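Local coordinates for protein nucleoporin NUP82 (Saccharomyces cerevisiae, PDB 3PBP) that serves as a structural component of the nuclear pore complex, represented here by its N-terminal domain, the part that binds NUP116, at residues S28-N31 with G32-V36; N288-P291 with G292-D296; L393-S396 with I397-D401. The protein carries 1 engineered substitution. All blocks are in the same frame, centred on the assembly; numbering follows the deposited sequence.

Interaction 1. Residues S28-N31 with G32-V36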
ATOM      1  N   SER A  28      -8.867 -15.336  16.701  1.00 50.71           N
ATOM      2  CA  SER A  28     -10.160 -15.991  16.680  1.00 50.14           C
ATOM      3  C   SER A  28     -10.529 -16.128  15.224  1.00 50.11           C
ATOM      4  O   SER A  28      -9.884 -15.553  14.358  1.00 48.28           O
ATOM      5  CB  SER A  28     -11.219 -15.202  17.450  1.00 49.05           C
ATOM      6  OG  SER A  28     -11.494 -13.972  16.821  1.00 52.19           O
ATOM      7  N   SER A  29     -11.573 -16.895  14.959  1.00 52.55           N
ATOM      8  CA  SER A  29     -11.994 -17.175  13.595  1.00 52.18           C
ATOM      9  C   SER A  29     -13.491 -17.493  13.586  1.00 52.06           C
ATOM     10  O   SER A  29     -14.076 -17.777  14.639  1.00 52.98           O
ATOM     11  CB  SER A  29     -11.214 -18.399  13.104  1.00 51.78           C
ATOM     12  OG  SER A  29     -10.818 -18.240  11.767  1.00 55.07           O
ATOM     13  N   GLN A  30     -14.097 -17.469  12.405  1.00 50.19           N
ATOM     14  CA  GLN A  30     -15.517 -17.781  12.258  1.00 49.60           C
ATOM     15  C   GLN A  30     -16.415 -17.131  13.316  1.00 50.22           C
ATOM     16  O   GLN A  30     -17.021 -17.804  14.156  1.00 49.10           O
ATOM     17  CB  GLN A  30     -15.707 -19.300  12.259  1.00 48.18           C
ATOM     18  CG  GLN A  30     -14.854 -20.011  11.220  1.00 48.29           C
ATOM     19  CD  GLN A  30     -15.118 -21.512  11.147  1.00 50.33           C
ATOM     20  OE1 GLN A  30     -15.805 -22.089  12.002  1.00 52.06           O
ATOM     21  NE2 GLN A  30     -14.561 -22.154  10.132  1.00 48.56           N
ATOM     22  N   ASN A  31     -16.490 -15.807  13.267  1.00 51.50           N
ATOM     23  CA  ASN A  31     -17.311 -15.037  14.191  1.00 52.44           C
ATOM     24  C   ASN A  31     -17.003 -15.262  15.677  1.00 51.15           C
ATOM     25  O   ASN A  31     -17.917 -15.397  16.489  1.00 48.55           O
ATOM     26  CB  ASN A  31     -18.786 -15.317  13.908  1.00 56.20           C
ATOM     27  CG  ASN A  31     -19.698 -14.282  14.524  1.00 59.85           C
ATOM     28  OD1 ASN A  31     -19.458 -13.070  14.417  1.00 62.27           O
ATOM     29  ND2 ASN A  31     -20.758 -14.747  15.164  1.00 61.79           N
ATOM     30  N   GLY A  32     -15.707 -15.278  16.012  1.00 51.26           N
ATOM     31  CA  GLY A  32     -15.256 -15.463  17.386  1.00 51.49           C
ATOM     32  C   GLY A  32     -15.576 -16.832  17.957  1.00 52.30           C
ATOM     33  O   GLY A  32     -15.610 -17.041  19.174  1.00 51.65           O
ATOM     34  N   THR A  33     -15.787 -17.778  17.055  1.00 52.01           N
ATOM     35  CA  THR A  33     -16.153 -19.129  17.417  1.00 50.24           C
ATOM     36  C   THR A  33     -14.952 -20.047  17.624  1.00 49.33           C
ATOM     37  O   THR A  33     -15.002 -20.935  18.454  1.00 49.61           O
ATOM     38  CB  THR A  33     -17.144 -19.677  16.335  1.00 51.41           C
ATOM     39  OG1 THR A  33     -18.328 -20.154  16.980  1.00 53.73           O
ATOM     40  CG2 THR A  33     -16.526 -20.789  15.477  1.00 51.59           C
ATOM     41  N   ARG A  34     -13.864 -19.832  16.890  1.00 49.41           N
ATOM     42  CA  ARG A  34     -12.672 -20.681  17.035  1.00 50.03           C
ATOM     43  C   ARG A  34     -11.528 -19.855  17.597  1.00 50.81           C
ATOM     44  O   ARG A  34     -11.275 -18.756  17.121  1.00 52.77           O
ATOM     45  CB  ARG A  34     -12.196 -21.231  15.689  1.00 49.74           C
ATOM     46  CG  ARG A  34     -13.222 -21.897  14.795  1.00 47.94           C
ATOM     47  CD  ARG A  34     -12.762 -21.659  13.372  1.00 50.13           C
ATOM     48  NE  ARG A  34     -12.350 -22.860  12.662  1.00 48.52           N
ATOM     49  CZ  ARG A  34     -11.565 -22.844  11.591  1.00 48.21           C
ATOM     50  NH1 ARG A  34     -11.095 -21.698  11.123  1.00 45.45           N
ATOM     51  NH2 ARG A  34     -11.286 -23.974  10.959  1.00 49.78           N
ATOM     52  N   ILE A  35     -10.812 -20.400  18.574  1.00 50.83           N
ATOM     53  CA  ILE A  35      -9.696 -19.697  19.201  1.00 50.03           C
ATOM     54  C   ILE A  35      -8.343 -20.347  18.921  1.00 49.95           C
ATOM     55  O   ILE A  35      -8.225 -21.572  18.963  1.00 50.17           O
ATOM     56  CB  ILE A  35      -9.887 -19.648  20.733  1.00 48.40           C
ATOM     57  CG1 ILE A  35     -11.136 -18.840  21.072  1.00 48.37           C
ATOM     58  CG2 ILE A  35      -8.655 -19.045  21.401  1.00 48.34           C
ATOM     59  CD1 ILE A  35     -11.544 -18.982  22.520  1.00 48.25           C
ATOM     60  N   VAL A  36      -7.340 -19.525  18.619  1.00 48.93           N
ATOM     61  CA  VAL A  36      -5.980 -20.011  18.401  1.00 50.99           C
ATOM     62  C   VAL A  36      -5.119 -19.277  19.423  1.00 52.32           C
ATOM     63  O   VAL A  36      -5.197 -18.053  19.556  1.00 51.66           O
ATOM     64  CB  VAL A  36      -5.450 -19.742  16.956  1.00 50.52           C
ATOM     65  CG1 VAL A  36      -3.994 -20.193  16.830  1.00 47.77           C
ATOM     66  CG2 VAL A  36      -6.269 -20.524  15.950  1.00 52.09           C
TER

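Interaction 2. Residues N288-P291 with G292-D296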
ATOM      1  N   ASN A 288      -8.807  15.763   0.035  1.00 59.70           N
ATOM      2  CA  ASN A 288      -9.510  17.032   0.112  1.00 61.14           C
ATOM      3  C   ASN A 288     -10.657  17.067   1.120  1.00 63.55           C
ATOM      4  O   ASN A 288     -11.557  16.230   1.079  1.00 65.26           O
ATOM      5  CB  ASN A 288     -10.055  17.353  -1.273  1.00 60.26           C
ATOM      6  CG  ASN A 288     -10.444  18.799  -1.429  1.00 60.23           C
ATOM      7  OD1 ASN A 288     -10.601  19.525  -0.454  1.00 60.85           O
ATOM      8  ND2 ASN A 288     -10.616  19.223  -2.666  1.00 59.81           N
ATOM      9  N   PRO A 289     -10.654  18.048   2.038  1.00 65.07           N
ATOM     10  CA  PRO A 289      -9.673  19.123   2.219  1.00 64.73           C
ATOM     11  C   PRO A 289      -8.629  18.755   3.275  1.00 65.20           C
ATOM     12  O   PRO A 289      -8.980  18.460   4.413  1.00 64.88           O
ATOM     13  CB  PRO A 289     -10.544  20.286   2.660  1.00 65.18           C
ATOM     14  CG  PRO A 289     -11.550  19.596   3.557  1.00 65.51           C
ATOM     15  CD  PRO A 289     -11.907  18.352   2.766  1.00 64.91           C
ATOM     16  N   PHE A 290      -7.354  18.788   2.908  1.00 66.18           N
ATOM     17  CA  PHE A 290      -6.294  18.446   3.848  1.00 66.72           C
ATOM     18  C   PHE A 290      -6.083  19.485   4.948  1.00 68.55           C
ATOM     19  O   PHE A 290      -5.869  20.663   4.664  1.00 69.53           O
ATOM     20  CB  PHE A 290      -4.976  18.241   3.117  1.00 65.90           C
ATOM     21  CG  PHE A 290      -3.913  17.654   3.984  1.00 66.17           C
ATOM     22  CD1 PHE A 290      -4.054  16.362   4.493  1.00 65.67           C
ATOM     23  CD2 PHE A 290      -2.797  18.396   4.340  1.00 65.45           C
ATOM     24  CE1 PHE A 290      -3.098  15.816   5.353  1.00 65.44           C
ATOM     25  CE2 PHE A 290      -1.834  17.860   5.198  1.00 66.14           C
ATOM     26  CZ  PHE A 290      -1.988  16.563   5.708  1.00 65.36           C
ATOM     27  N   PRO A 291      -6.123  19.054   6.224  1.00 69.90           N
ATOM     28  CA  PRO A 291      -5.942  19.910   7.408  1.00 70.50           C
ATOM     29  C   PRO A 291      -4.581  20.590   7.405  1.00 71.03           C
ATOM     30  O   PRO A 291      -3.550  19.917   7.329  1.00 72.69           O
ATOM     31  CB  PRO A 291      -6.065  18.928   8.575  1.00 70.92           C
ATOM     32  CG  PRO A 291      -6.920  17.831   8.022  1.00 71.32           C
ATOM     33  CD  PRO A 291      -6.358  17.659   6.634  1.00 70.90           C
ATOM     34  N   GLY A 292      -4.575  21.913   7.504  1.00 69.79           N
ATOM     35  CA  GLY A 292      -3.319  22.640   7.500  1.00 69.27           C
ATOM     36  C   GLY A 292      -2.299  22.245   8.558  1.00 68.89           C
ATOM     37  O   GLY A 292      -1.112  22.162   8.262  1.00 68.01           O
ATOM     38  N   GLU A 293      -2.750  21.994   9.783  1.00 69.09           N
ATOM     39  CA  GLU A 293      -1.836  21.641  10.864  1.00 70.81           C
ATOM     40  C   GLU A 293      -0.933  20.488  10.500  1.00 70.24           C
ATOM     41  O   GLU A 293       0.278  20.532  10.715  1.00 70.78           O
ATOM     42  CB  GLU A 293      -2.587  21.227  12.133  1.00 73.98           C
ATOM     43  CG  GLU A 293      -3.642  22.184  12.648  1.00 79.96           C
ATOM     44  CD  GLU A 293      -4.068  21.839  14.079  1.00 83.52           C
ATOM     45  OE1 GLU A 293      -4.442  20.671  14.337  1.00 84.25           O
ATOM     46  OE2 GLU A 293      -4.028  22.738  14.951  1.00 86.12           O
ATOM     47  N   LEU A 294      -1.550  19.446   9.956  1.00 69.42           N
ATOM     48  CA  LEU A 294      -0.859  18.212   9.594  1.00 67.74           C
ATOM     49  C   LEU A 294       0.342  18.321   8.658  1.00 66.79           C
ATOM     50  O   LEU A 294       1.119  17.372   8.535  1.00 66.01           O
ATOM     51  CB  LEU A 294      -1.884  17.207   9.051  1.00 66.09           C
ATOM     52  CG  LEU A 294      -2.964  16.887  10.096  1.00 65.44           C
ATOM     53  CD1 LEU A 294      -4.123  16.143   9.453  1.00 65.60           C
ATOM     54  CD2 LEU A 294      -2.359  16.080  11.236  1.00 63.51           C
ATOM     55  N   TYR A 295       0.508  19.464   8.002  1.00 66.36           N
ATOM     56  CA  TYR A 295       1.653  19.625   7.117  1.00 66.91           C
ATOM     57  C   TYR A 295       2.930  19.597   7.960  1.00 68.31           C
ATOM     58  O   TYR A 295       4.021  19.350   7.442  1.00 67.86           O
ATOM     59  CB  TYR A 295       1.556  20.940   6.341  1.00 64.75           C
ATOM     60  CG  TYR A 295       0.759  20.842   5.059  1.00 63.37           C
ATOM     61  CD1 TYR A 295       1.193  20.035   4.008  1.00 62.18           C
ATOM     62  CD2 TYR A 295      -0.432  21.557   4.891  1.00 62.02           C
ATOM     63  CE1 TYR A 295       0.462  19.938   2.823  1.00 60.14           C
ATOM     64  CE2 TYR A 295      -1.165  21.464   3.708  1.00 59.74           C
ATOM     65  CZ  TYR A 295      -0.712  20.652   2.682  1.00 59.00           C
ATOM     66  OH  TYR A 295      -1.436  20.548   1.519  1.00 58.39           O
ATOM     67  N   ASP A 296       2.778  19.834   9.261  1.00 70.08           N
ATOM     68  CA  ASP A 296       3.912  19.841  10.180  1.00 72.37           C
ATOM     69  C   ASP A 296       4.149  18.485  10.824  1.00 72.46           C
ATOM     70  O   ASP A 296       5.023  18.351  11.672  1.00 73.64           O
ATOM     71  CB  ASP A 296       3.712  20.886  11.289  1.00 74.56           C
ATOM     72  CG  ASP A 296       3.718  22.312  10.763  1.00 77.98           C
ATOM     73  OD1 ASP A 296       4.708  22.698  10.092  1.00 78.49           O
ATOM     74  OD2 ASP A 296       2.734  23.044  11.028  1.00 78.73           O
TER

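Interaction 3. Residues L393-S396 with I397-D401. Engineered in segment 393-396: Ser396 (natural residue Cys).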
ATOM      1  N   LEU A 393     -24.608   7.343   6.080  1.00 75.97           N
ATOM      2  CA  LEU A 393     -23.804   7.549   4.886  1.00 74.63           C
ATOM      3  C   LEU A 393     -23.974   6.416   3.872  1.00 74.60           C
ATOM      4  O   LEU A 393     -24.068   6.658   2.670  1.00 73.88           O
ATOM      5  CB  LEU A 393     -22.329   7.686   5.278  1.00 73.09           C
ATOM      6  CG  LEU A 393     -21.308   7.911   4.158  1.00 72.47           C
ATOM      7  CD1 LEU A 393     -21.693   9.106   3.297  1.00 71.44           C
ATOM      8  CD2 LEU A 393     -19.946   8.120   4.782  1.00 73.13           C
ATOM      9  N   SER A 394     -24.018   5.176   4.346  1.00 75.34           N
ATOM     10  CA  SER A 394     -24.168   4.057   3.427  1.00 76.39           C
ATOM     11  C   SER A 394     -25.597   3.965   2.930  1.00 76.74           C
ATOM     12  O   SER A 394     -25.832   3.524   1.814  1.00 77.28           O
ATOM     13  CB  SER A 394     -23.753   2.738   4.084  1.00 75.59           C
ATOM     14  OG  SER A 394     -24.758   2.260   4.948  1.00 77.19           O
ATOM     15  N   LYS A 395     -26.551   4.389   3.751  1.00 78.16           N
ATOM     16  CA  LYS A 395     -27.952   4.348   3.343  1.00 79.45           C
ATOM     17  C   LYS A 395     -28.151   5.268   2.159  1.00 78.87           C
ATOM     18  O   LYS A 395     -28.770   4.888   1.169  1.00 79.72           O
ATOM     19  CB  LYS A 395     -28.872   4.768   4.493  1.00 81.26           C
ATOM     20  CG  LYS A 395     -28.897   3.749   5.625  1.00 86.23           C
ATOM     21  CD  LYS A 395     -29.731   4.191   6.824  1.00 88.30           C
ATOM     22  CE  LYS A 395     -29.638   3.156   7.947  1.00 89.29           C
ATOM     23  NZ  LYS A 395     -30.403   3.562   9.158  1.00 90.89           N
ATOM     24  N   SER A 396     -27.612   6.476   2.252  1.00 77.97           N
ATOM     25  CA  SER A 396     -27.750   7.422   1.164  1.00 78.22           C
ATOM     26  C   SER A 396     -26.988   6.965  -0.082  1.00 77.99           C
ATOM     27  O   SER A 396     -27.435   7.200  -1.204  1.00 76.30           O
ATOM     28  CB  SER A 396     -27.302   8.824   1.605  1.00 78.53           C
ATOM     29  OG  SER A 396     -25.966   8.839   2.047  1.00 81.40           O
ATOM     30  N   ILE A 397     -25.849   6.301   0.105  1.00 78.99           N
ATOM     31  CA  ILE A 397     -25.084   5.825  -1.046  1.00 79.51           C
ATOM     32  C   ILE A 397     -25.925   4.774  -1.753  1.00 81.37           C
ATOM     33  O   ILE A 397     -26.057   4.782  -2.975  1.00 82.15           O
ATOM     34  CB  ILE A 397     -23.737   5.155  -0.652  1.00 77.11           C
ATOM     35  CG1 ILE A 397     -22.781   6.181  -0.041  1.00 75.32           C
ATOM     36  CG2 ILE A 397     -23.100   4.530  -1.884  1.00 75.18           C
ATOM     37  CD1 ILE A 397     -21.439   5.603   0.343  1.00 72.47           C
ATOM     38  N   ASN A 398     -26.509   3.879  -0.967  1.00 83.15           N
ATOM     39  CA  ASN A 398     -27.312   2.801  -1.514  1.00 84.93           C
ATOM     40  C   ASN A 398     -28.717   3.218  -1.942  1.00 86.09           C
ATOM     41  O   ASN A 398     -29.319   2.579  -2.805  1.00 86.41           O
ATOM     42  CB  ASN A 398     -27.360   1.638  -0.514  1.00 84.93           C
ATOM     43  CG  ASN A 398     -25.969   1.032  -0.249  1.00 86.23           C
ATOM     44  OD1 ASN A 398     -25.215   0.738  -1.183  1.00 85.91           O
ATOM     45  ND2 ASN A 398     -25.634   0.843   1.027  1.00 85.37           N
ATOM     46  N   GLU A 399     -29.238   4.293  -1.360  1.00 87.27           N
ATOM     47  CA  GLU A 399     -30.572   4.761  -1.722  1.00 88.29           C
ATOM     48  C   GLU A 399     -30.532   6.015  -2.584  1.00 88.29           C
ATOM     49  O   GLU A 399     -31.561   6.648  -2.819  1.00 87.98           O
ATOM     50  CB  GLU A 399     -31.404   5.010  -0.467  1.00 89.45           C
ATOM     51  CG  GLU A 399     -31.757   3.729   0.280  1.00 92.47           C
ATOM     52  CD  GLU A 399     -32.523   3.986   1.562  1.00 93.90           C
ATOM     53  OE1 GLU A 399     -33.600   4.614   1.492  1.00 95.46           O
ATOM     54  OE2 GLU A 399     -32.047   3.562   2.639  1.00 93.90           O
ATOM     55  N   SER A 400     -29.336   6.362  -3.052  1.00 88.29           N
ATOM     56  CA  SER A 400     -29.123   7.528  -3.910  1.00 87.80           C
ATOM     57  C   SER A 400     -29.844   8.784  -3.437  1.00 87.79           C
ATOM     58  O   SER A 400     -30.335   9.568  -4.246  1.00 86.79           O
ATOM     59  CB  SER A 400     -29.542   7.205  -5.350  1.00 86.92           C
ATOM     60  OG  SER A 400     -28.703   6.214  -5.924  1.00 85.87           O
ATOM     61  N   ASP A 401     -29.895   8.979  -2.124  1.00 88.93           N
ATOM     62  CA  ASP A 401     -30.559  10.146  -1.549  1.00 90.11           C
ATOM     63  C   ASP A 401     -29.613  10.888  -0.604  1.00 89.13           C
ATOM     64  O   ASP A 401     -29.283  10.390   0.472  1.00 88.87           O
ATOM     65  CB  ASP A 401     -31.809   9.711  -0.779  1.00 93.43           C
ATOM     66  CG  ASP A 401     -32.709  10.887  -0.404  1.00 96.47           C
ATOM     67  OD1 ASP A 401     -32.194  11.915   0.099  1.00 98.11           O
ATOM     68  OD2 ASP A 401     -33.940  10.781  -0.605  1.00 97.98           O
TER

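Interaction 1. Residues S28-N31 with G32-V36
Gln30 and Arg34 meet because their torsions bring two flat groups together. Gln30 has CG beside its backbone N and anti to the carbonyl carbon (chi1 -54°), with an extended chain beyond. Arg34 starts in the same way but bends at chi3 (113°), which lays the guanidinium flat against the amide. The two planes are stacked almost parallel, 4° apart. NE2 of Gln30 sits over the centre of the guanidinium face, 3.4 Å from Arg34 CZ, and Gln30 CG rests on the aliphatic part of the arginine, 3.4 Å from Arg34 CD. The groups meet through their faces; Gln30 NE2 and Arg34 NE, both donors, share no hydrogen bond. Ser29 lies at the edge of the guanidinium, near its plane; its OG is bonded to Ser76 O, while Trp95 makes a cation-pi contact with Arg34. With an alanine in place of Arg34, the Gln30 amide would probably lose the flat surface it lies on and be freer to turn, and Trp95 would lose its cation.

Backbone bonds close the turn. Ser29 O accepts two, from Arg34 N at 3.1 Å and from Thr33 N at 3.0 Å, whereas the return bond from Ser29 N to Arg34 O (2.9 Å) is weak. One residue back, Ser28 and Ile35 form the non-hydrogen-bonded pair, and the CA of Ser28 makes a CH...O contact with Arg34 O. Ser28 OG bonds to Tyr428 O of strand 425-431. Asn31 and Gly32 hold the two central places of a type I' turn, where positive phi favours glycine. Together these features define a tight antiparallel hairpin joining strands 24-29 and 34-39 in one four-stranded blade of the beta propeller.

Interaction 2. Residues N288-P291 with G292-D296
Phe290 and Tyr295 form a T-shaped aromatic pair just where a loop coils into a short 3-10 segment, within the connection from strand 286-288 to strand 299-306. The edge of the Phe290 ring points at the face of Tyr295, with centroids 4.8 Å apart and planes at 74°. Atom CE2 of Phe290 stands over the middle of the tyrosine ring, and CD2 of Phe290 comes 3.5 Å from Tyr295 CZ. Leu294 adds the aliphatic part of the cluster: its CB touches Phe290 CZ at 3.4 Å.

What sets these groups in place is partly torsional. A chi1 of -170° sets the Phe290 ring beside its carbonyl carbon, on the side of the chain that leads into the turn. Bonds from Tyr295 N to Gly292 O (3.2 Å) and from Asp296 N to Glu293 O (3.0 Å) tie the 3-10 segment itself, and a weak one runs from Leu294 N to Pro291 O. Farther out, Phe319 of strand 313-319 packs on Phe290 and Leu294, while Glu293 forms salt bridges with Arg353 and Lys355 of strand 347-355. The tyrosine faces the partner protein: its OH is hydrogen-bonded to Lys98 N of the NUP116 chain, and His109 of that chain meets its ring edge-to-face. This places the turn in the NUP116 interface. Leu294 CD1 lies against the proline ring, 3.5 Å from Pro291 CB.

Interaction 3. Residues L393-S396 with I397-D401
Leu393 and Ile397, one helical turn apart, continue the run of backbone hydrogen bonds that carries helix 387-399 toward its C-terminal end. Ile397 N bonds to Leu393 O at 3.1 Å, followed in the same i-to-i+4 pattern by Asn398 N to Ser394 O at 2.9 Å and Glu399 N to Lys395 O. The pattern then changes. Ser400 takes a positive phi, reversing the chain so that Asp401 N reaches back to Ser396 O (3.2 Å), five residues earlier, in the plane of that carbonyl and on a lone pair. This is a Schellman motif, the common way of closing a helix end.

Among side-chain bonds is one from Ser396, an engineered residue in place of the natural cysteine. Its OG lies between the backbone N and the carbonyl carbon (chi1 59°), a torsion that folds the hydroxyl back along the helix to donate to Leu393 O at 3.0 Å, with a weak bond to Thr392 O. It comes from above the Leu393 carbonyl plane, on the same face as Ile397 N, and Leu393 O thus takes two donors. The Asn398 amide reaches across to the neighbouring loop and bonds through ND2 to Asp308 OD2, while Asp401 OD1 bonds to Asn403 ND2.

Charged and apolar groups contribute less. Lys395 NZ stays 6.7 Å from Glu399 OE2, too long for an ion pair. Ile397 CD1 is 4.5 Å from Leu393 CG, a loose apolar touch. Leu393, Ser396, Ile397 and Ser400 also meet the chain of another protein.

Ile397 and Asn398 lie against Asn312, and Ser394 against Ile307 and Asp308, in the loop between strands 299-306 and 313-319. The helix itself connects strand 380-385 to strand 413-419 of one antiparallel sheet.

All three contacts are local and partly buried, but they hold different elements, and none touches another. Interaction 1, centred about 18 Å from the chain's centre, closes a beta hairpin by backbone bonds and adds a flat amide-guanidinium stack. The centres of the other two lie farther out, about 25 Å. Interaction 2, on the opposite side of the chain's centre from interaction 1, relies on aromatic and apolar contacts with a single weak backbone bond across it. Interaction 3 is chiefly backbone hydrogen bonding at a helix end. No other protein chain touches 28-36, whereas 288-296 meets NUP116 and, at Asn288 and Pro289, the chain of another protein; 393-401 likewise meets another protein's chain.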